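Local coordinates for putative immunoglobulin-blocking virulence protein (Mycoplasma mycoides subsp. capri, PDB 7ADK) that probably acts as a virulence factor that binds host immunoglobulin and blocks its normal function, at residues Tyr199-Leu205 with Ser314-Ile320. Residues are numbered along the deposited sequence; the frame is centred on the assembly and turned at random.
Sequences YDEGVGL and SPRSAFI
The ring of Tyr199 lies obliquely against the guanidinium of Arg316, Tyr199 CE2 being 3.9 Å from Arg316 NH2 and the two planes 28° apart, just before a type II beta turn, Asp200 to Val203, that meets the ST turn opened by Ser314. Asp200 joins the turns. Arg316 suits this place because its NE and NH2 come side-on to one oxygen: Arg316 NE lies 2.9 Å from Asp200 OD1 in a salt bridge, and Arg316 NH2 is the second donor to that atom. The arginine chain runs extended through chi2 and then bends at chi3 (-59°), which brings both nitrogens round to OD1. OD1 lies in the guanidinium plane, yet NE meets it from above the carboxylate plane, the two planes being 58° apart. The other oxygen, Asp200 OD2, accepts from Ser314 OG at 2.9 Å. Ser314 OG also accepts the backbone N-H of Arg316, which makes the ST turn; serine's short hydroxyl can do both at once. Asp200 CB rests on the Pro315 ring, which restrains phi at the bend. Gly202 takes the positive phi of the turn's third position. Next, Val203 lays CG2 over one guanidinium face, while Arg248 of helix 247-253 donates to Val203 O and, weakly, to Pro315 O. Beyond Gly204, the hydrophobic contact passes to Leu205, whose two branches both reach strand 318-320, the edge of a three-stranded antiparallel sheet: Leu205 CD2 lies against Ala318 O and near Ile320 CD1, and Leu205 CD1 is 4.0 Å from Ala318 CB and 3.9 Å from Ile320 CG1.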
loop_
_atom_site.group_PDB
_atom_site.type_symbol
_atom_site.label_atom_id
_atom_site.label_comp_id
_atom_site.label_asym_id
_atom_site.label_seq_id
_atom_site.Cartn_x
_atom_site.Cartn_y
_atom_site.Cartn_z
ATOM N N TYR A 199 5.041 5.499 42.789
ATOM C CA TYR A 199 4.708 4.666 41.625
ATOM C C TYR A 199 5.839 3.707 41.201
ATOM O O TYR A 199 5.558 2.579 40.802
ATOM C CB TYR A 199 4.287 5.572 40.461
ATOM C CG TYR A 199 3.686 4.842 39.277
ATOM C CD1 TYR A 199 2.339 4.446 39.315
ATOM C CD2 TYR A 199 4.467 4.541 38.148
ATOM C CE1 TYR A 199 1.784 3.723 38.248
ATOM C CE2 TYR A 199 3.906 3.836 37.071
ATOM C CZ TYR A 199 2.569 3.415 37.122
ATOM O OH TYR A 199 2.035 2.748 36.074
ATOM N N ASP A 200 7.106 4.123 41.336
ATOM C CA ASP A 200 8.296 3.311 41.009
ATOM C C ASP A 200 8.770 2.372 42.143
ATOM O O ASP A 200 9.855 1.793 42.089
ATOM C CB ASP A 200 9.401 4.199 40.420
ATOM C CG ASP A 200 9.061 4.800 39.050
ATOM O OD1 ASP A 200 8.367 4.155 38.237
ATOM O OD2 ASP A 200 9.539 5.915 38.770
ATOM N N GLU A 201 7.935 2.148 43.159
ATOM C CA GLU A 201 8.125 1.057 44.112
ATOM C C GLU A 201 8.090 -0.299 43.388
ATOM O O GLU A 201 7.161 -0.597 42.635
ATOM C CB GLU A 201 7.081 1.164 45.231
ATOM C CG GLU A 201 7.056 -0.024 46.202
ATOM C CD GLU A 201 6.009 -1.093 45.860
ATOM O OE1 GLU A 201 4.849 -0.741 45.553
ATOM O OE2 GLU A 201 6.307 -2.300 45.970
ATOM N N GLY A 202 9.106 -1.129 43.614
ATOM C CA GLY A 202 9.258 -2.414 42.930
ATOM C C GLY A 202 10.010 -2.368 41.597
ATOM O O GLY A 202 9.990 -3.349 40.855
ATOM N N VAL A 203 10.668 -1.241 41.286
ATOM C CA VAL A 203 11.634 -1.086 40.178
ATOM C C VAL A 203 12.894 -0.296 40.582
ATOM O O VAL A 203 13.561 0.265 39.722
ATOM C CB VAL A 203 10.983 -0.554 38.878
ATOM C CG1 VAL A 203 10.074 -1.579 38.218
ATOM C CG2 VAL A 203 10.194 0.730 39.059
ATOM N N GLY A 204 13.256 -0.265 41.867
ATOM C CA GLY A 204 14.508 0.326 42.361
ATOM C C GLY A 204 15.720 -0.574 42.140
ATOM O O GLY A 204 15.582 -1.742 41.792
ATOM N N LEU A 205 16.939 -0.069 42.339
ATOM C CA LEU A 205 18.156 -0.823 42.003
ATOM C C LEU A 205 18.317 -2.154 42.752
ATOM O O LEU A 205 18.801 -3.109 42.157
ATOM C CB LEU A 205 19.402 0.050 42.208
ATOM C CG LEU A 205 19.665 0.977 41.019
ATOM C CD1 LEU A 205 20.566 2.139 41.417
ATOM C CD2 LEU A 205 20.331 0.203 39.889
ATOM N N SER A 314 14.332 9.363 39.247
ATOM C CA SER A 314 13.299 8.324 39.168
ATOM C C SER A 314 13.911 6.982 39.563
ATOM O O SER A 314 14.913 6.580 38.971
ATOM C CB SER A 314 12.689 8.225 37.766
ATOM O OG SER A 314 11.943 7.029 37.596
ATOM N N PRO A 315 13.328 6.238 40.517
ATOM C CA PRO A 315 13.828 4.913 40.842
ATOM C C PRO A 315 13.836 3.931 39.670
ATOM O O PRO A 315 14.615 2.993 39.700
ATOM C CB PRO A 315 12.963 4.412 41.990
ATOM C CG PRO A 315 12.470 5.688 42.651
ATOM C CD PRO A 315 12.327 6.650 41.483
ATOM N N ARG A 316 13.043 4.141 38.613
ATOM C CA ARG A 316 13.043 3.304 37.401
ATOM C C ARG A 316 14.183 3.659 36.441
ATOM O O ARG A 316 14.640 2.814 35.686
ATOM C CB ARG A 316 11.661 3.434 36.735
ATOM C CG ARG A 316 11.362 2.393 35.648
ATOM C CD ARG A 316 9.995 2.570 34.978
ATOM N NE ARG A 316 8.876 2.497 35.922
ATOM C CZ ARG A 316 7.954 1.572 36.039
ATOM N NH1 ARG A 316 7.822 0.585 35.230
ATOM N NH2 ARG A 316 7.144 1.643 37.024
ATOM N N SER A 317 14.652 4.899 36.486
ATOM C CA SER A 317 15.714 5.435 35.624
ATOM C C SER A 317 17.103 5.411 36.270
ATOM O O SER A 317 18.079 5.786 35.629
ATOM C CB SER A 317 15.375 6.876 35.251
ATOM O OG SER A 317 14.106 6.948 34.637
ATOM N N ALA A 318 17.196 5.042 37.548
ATOM C CA ALA A 318 18.438 5.031 38.306
ATOM C C ALA A 318 19.404 3.952 37.818
ATOM O O ALA A 318 19.012 2.795 37.685
ATOM C CB ALA A 318 18.111 4.834 39.784
ATOM N N PHE A 319 20.675 4.301 37.658
ATOM C CA PHE A 319 21.778 3.376 37.401
ATOM C C PHE A 319 22.973 3.707 38.298
ATOM O O PHE A 319 23.039 4.765 38.907
ATOM C CB PHE A 319 22.144 3.356 35.905
ATOM C CG PHE A 319 22.868 4.573 35.361
ATOM C CD1 PHE A 319 22.128 5.636 34.830
ATOM C CD2 PHE A 319 24.273 4.629 35.344
ATOM C CE1 PHE A 319 22.792 6.748 34.285
ATOM C CE2 PHE A 319 24.934 5.746 34.810
ATOM C CZ PHE A 319 24.192 6.804 34.276
ATOM N N ILE A 320 23.920 2.790 38.405
ATOM C CA ILE A 320 25.173 2.974 39.146
ATOM C C ILE A 320 26.276 3.220 38.115
ATOM O O ILE A 320 26.447 2.396 37.218
ATOM C CB ILE A 320 25.456 1.695 39.968
ATOM C CG1 ILE A 320 24.354 1.409 41.008
ATOM C CG2 ILE A 320 26.811 1.759 40.673
ATOM C CD1 ILE A 320 24.209 -0.064 41.329
#